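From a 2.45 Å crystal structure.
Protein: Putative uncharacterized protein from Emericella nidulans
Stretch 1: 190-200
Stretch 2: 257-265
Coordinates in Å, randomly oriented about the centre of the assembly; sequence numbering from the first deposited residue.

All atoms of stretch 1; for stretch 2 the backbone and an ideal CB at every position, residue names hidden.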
# COMPACT_ATOMS: atom_id res chain seq x y z
N GLU A 190 10.87 -36.16 32.63
CA GLU A 190 12.08 -36.43 33.41
C GLU A 190 12.83 -35.17 33.82
O GLU A 190 13.87 -35.26 34.47
CB GLU A 190 13.01 -37.35 32.61
CG GLU A 190 12.42 -38.72 32.29
CD GLU A 190 11.98 -39.47 33.55
OE1 GLU A 190 12.75 -39.51 34.53
OE2 GLU A 190 10.85 -40.01 33.55
N TRP A 191 12.30 -34.00 33.45
CA TRP A 191 12.97 -32.74 33.75
C TRP A 191 11.99 -31.63 34.16
O TRP A 191 11.82 -31.38 35.35
CB TRP A 191 13.85 -32.32 32.57
CG TRP A 191 14.79 -31.21 32.86
CD1 TRP A 191 14.76 -29.96 32.34
CD2 TRP A 191 15.91 -31.25 33.76
NE1 TRP A 191 15.79 -29.21 32.85
CE2 TRP A 191 16.51 -29.97 33.72
CE3 TRP A 191 16.47 -32.23 34.58
CZ2 TRP A 191 17.65 -29.66 34.47
CZ3 TRP A 191 17.59 -31.92 35.32
CH2 TRP A 191 18.17 -30.65 35.26
N LEU A 192 11.34 -30.99 33.18
CA LEU A 192 10.53 -29.79 33.45
C LEU A 192 9.46 -30.00 34.51
O LEU A 192 9.35 -29.21 35.45
CB LEU A 192 9.89 -29.27 32.16
CG LEU A 192 10.84 -28.62 31.15
CD1 LEU A 192 10.14 -28.38 29.82
CD2 LEU A 192 11.41 -27.32 31.70
N PHE A 193 8.67 -31.05 34.37
CA PHE A 193 7.61 -31.34 35.33
C PHE A 193 8.16 -31.71 36.71
O PHE A 193 7.53 -31.42 37.73
CB PHE A 193 6.69 -32.47 34.84
CG PHE A 193 5.82 -32.10 33.66
CD1 PHE A 193 5.41 -30.78 33.44
CD2 PHE A 193 5.37 -33.08 32.79
CE1 PHE A 193 4.60 -30.47 32.36
CE2 PHE A 193 4.55 -32.77 31.71
CZ PHE A 193 4.16 -31.46 31.50
N LYS A 194 9.32 -32.36 36.75
CA LYS A 194 9.94 -32.69 38.02
C LYS A 194 10.42 -31.41 38.72
O LYS A 194 10.19 -31.23 39.92
CB LYS A 194 11.07 -33.71 37.84
CG LYS A 194 10.53 -35.08 37.40
CD LYS A 194 11.53 -36.23 37.56
CE LYS A 194 10.81 -37.58 37.44
NZ LYS A 194 11.74 -38.73 37.27
N ILE A 195 11.06 -30.52 37.96
CA ILE A 195 11.48 -29.22 38.48
C ILE A 195 10.27 -28.39 38.90
O ILE A 195 10.30 -27.71 39.93
CB ILE A 195 12.31 -28.43 37.44
CG1 ILE A 195 13.66 -29.11 37.20
CG2 ILE A 195 12.55 -27.00 37.92
CD1 ILE A 195 14.36 -28.64 35.94
N SER A 196 9.20 -28.44 38.11
CA SER A 196 7.99 -27.70 38.42
C SER A 196 7.34 -28.21 39.71
O SER A 196 6.81 -27.42 40.48
CB SER A 196 6.99 -27.77 37.27
OG SER A 196 5.79 -27.11 37.63
N ALA A 197 7.37 -29.52 39.92
CA ALA A 197 6.87 -30.12 41.17
C ALA A 197 7.70 -29.66 42.37
O ALA A 197 7.21 -29.61 43.49
CB ALA A 197 6.86 -31.65 41.09
N SER A 198 8.96 -29.32 42.11
CA SER A 198 9.85 -28.73 43.12
C SER A 198 9.33 -27.38 43.65
O SER A 198 9.64 -26.99 44.78
CB SER A 198 11.26 -28.54 42.53
OG SER A 198 12.24 -28.54 43.54
N ILE A 199 8.56 -26.67 42.81
CA ILE A 199 7.99 -25.37 43.17
C ILE A 199 6.47 -25.35 42.97
O ILE A 199 5.90 -24.29 42.68
CB ILE A 199 8.66 -24.23 42.36
CG1 ILE A 199 8.39 -24.35 40.86
CG2 ILE A 199 10.16 -24.24 42.59
CD1 ILE A 199 8.68 -23.07 40.11
N ALA A 200 5.82 -26.50 43.13
CA ALA A 200 4.37 -26.60 42.97
C ALA A 200 3.63 -25.73 43.98
O ALA A 200 2.63 -25.09 43.65
CB ALA A 200 3.92 -28.03 43.10
N UNK A 257 5.61 -15.30 33.85
CA UNK A 257 6.77 -14.49 34.22
C UNK A 257 7.81 -15.13 35.11
O UNK A 257 8.61 -14.43 35.74
CB UNK A 257 6.28 -13.22 34.92
N UNK A 258 7.81 -16.46 35.17
CA UNK A 258 8.81 -17.20 35.93
C UNK A 258 9.60 -18.03 34.93
O UNK A 258 9.03 -18.81 34.17
CB UNK A 258 8.17 -18.08 37.01
N UNK A 259 10.92 -17.84 34.93
CA UNK A 259 11.78 -18.42 33.90
C UNK A 259 12.77 -19.43 34.48
O UNK A 259 13.14 -19.34 35.65
CB UNK A 259 12.54 -17.31 33.17
N UNK A 260 13.17 -20.38 33.64
CA UNK A 260 13.95 -21.54 34.07
C UNK A 260 15.01 -21.85 33.03
O UNK A 260 14.67 -22.23 31.91
CB UNK A 260 13.05 -22.76 34.30
N UNK A 261 16.28 -21.70 33.39
CA UNK A 261 17.39 -22.00 32.50
C UNK A 261 17.87 -23.44 32.72
O UNK A 261 18.05 -23.87 33.87
CB UNK A 261 18.54 -21.01 32.72
N UNK A 262 18.06 -24.17 31.63
CA UNK A 262 18.45 -25.58 31.70
C UNK A 262 19.54 -25.92 30.69
O UNK A 262 19.44 -25.54 29.53
CB UNK A 262 17.23 -26.48 31.47
N UNK A 263 20.58 -26.61 31.14
CA UNK A 263 21.54 -27.22 30.22
C UNK A 263 21.03 -28.62 29.91
O UNK A 263 21.09 -29.51 30.77
CB UNK A 263 22.95 -27.26 30.81
N UNK A 264 20.53 -28.81 28.69
CA UNK A 264 19.98 -30.09 28.26
C UNK A 264 20.88 -30.76 27.20
O UNK A 264 20.40 -31.40 26.28
CB UNK A 264 18.57 -29.89 27.71
N UNK A 265 22.20 -30.62 27.37
CA UNK A 265 23.15 -31.21 26.44
C UNK A 265 23.17 -32.73 26.62
O UNK A 265 23.24 -33.23 27.75
CB UNK A 265 24.55 -30.62 26.65

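Stretch 1 is mostly helix, and stretch 2 passes it as a strand running at 138° to it, with axes 11.1 Å apart at closest approach. At that spacing backbones do not touch, so side chains must bridge the gap, and the alternation of a strand decides which positions can.

Position 257 has phi 96° and psi 19°. Positive phi by itself favours glycine, and stretch 1 lies out of reach; the residue is Gly257.

At 258 the CA-to-CB bond points toward stretch 1, where Ile199 offers a methyl end. Nothing of stretch 1 lies within 5.5 Å of the ideal CB, so a short side chain would fall short; leucine, isoleucine or methionine would suit. It is Leu258, whose CD2 sits 3.6 Å from Ile199 CD1, with chi1 t and chi2 p.

Position 259 is out of reach of stretch 1, which sets no preference there. The residue is Tyr259.

Position 260 lies closest in register to the helix, its CA 9.0 Å from the CA of Leu192. The CB points toward the helix, where Leu192 and Ile195, about one helical turn apart, present aliphatic carbons and no free polar group. The distance asks for a branched or flexible apolar chain: leucine or methionine most readily. Leu260 fills the place and has the largest covered area in stretch 2. Its CD2 reaches both partners, 3.7 Å from Leu192 CD2 and 3.9 Å from Ile195 CG2, so one methyl joins two helix residues.

At 261 the CB points away, leaving stretch 1 little say; a long polar chain is as acceptable as many others. Lys261 is extended there.

Position 262 faces the helix again, but the demand changes. The ideal CB is already 3.4 Å from Trp191 NE1, an indole donor, so a small side chain carrying an acceptor fits: serine, perhaps threonine. Ser262 takes chi1 m and accepts a hydrogen bond from Trp191 NE1 to its OG, 3.0 Å long and nearly straight at 172°. OG lies at the ring edge near its plane, as an in-plane N-H requires.

Position 263 points away and could be polar. Asp263 serves its own stretch, its OD1 accepting from the backbone N of position 265 at 3.0 Å.

At 264, beyond the strand, the CB points sideways, with room for a modest apolar group beside the indole. Val264 brings CG2 to 4.5 Å from Trp191 NE1, a loose contact.

Position 265 is out of reach, leaving the choice open. Thr265 also bonds Asp263, OG1 to OD1 at a very short 2.5 Å.

Stretch 2 (257-265) GLYLKSDVT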
# COMPACT_ATOMS: atom_id res chain seq x y z
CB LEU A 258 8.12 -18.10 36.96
CG LEU A 258 9.01 -18.95 37.88
CD1 LEU A 258 10.03 -18.10 38.62
CD2 LEU A 258 8.15 -19.73 38.85
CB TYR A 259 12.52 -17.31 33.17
CG TYR A 259 11.60 -16.21 32.70
CD1 TYR A 259 11.10 -16.19 31.40
CD2 TYR A 259 11.20 -15.20 33.56
CE1 TYR A 259 10.25 -15.18 30.98
CE2 TYR A 259 10.35 -14.19 33.16
CZ TYR A 259 9.88 -14.19 31.87
OH TYR A 259 9.04 -13.18 31.47
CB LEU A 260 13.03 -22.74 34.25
CG LEU A 260 13.67 -24.12 34.47
CD1 LEU A 260 14.51 -24.12 35.75
CD2 LEU A 260 12.61 -25.21 34.50
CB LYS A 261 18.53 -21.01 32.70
CG LYS A 261 19.53 -20.93 31.54
CD LYS A 261 20.69 -20.00 31.86
CE LYS A 261 21.61 -19.79 30.66
NZ LYS A 261 22.72 -18.84 30.97
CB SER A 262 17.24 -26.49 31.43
OG SER A 262 16.17 -26.24 32.34
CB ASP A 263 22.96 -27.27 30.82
CG ASP A 263 24.00 -27.79 29.83
OD1 ASP A 263 23.76 -28.82 29.16
OD2 ASP A 263 25.09 -27.19 29.73
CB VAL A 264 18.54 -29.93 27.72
CG1 VAL A 264 17.95 -31.27 27.33
CG2 VAL A 264 17.65 -29.27 28.78
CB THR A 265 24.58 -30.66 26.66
OG1 THR A 265 24.53 -29.24 26.82
CG2 THR A 265 25.47 -31.00 25.47
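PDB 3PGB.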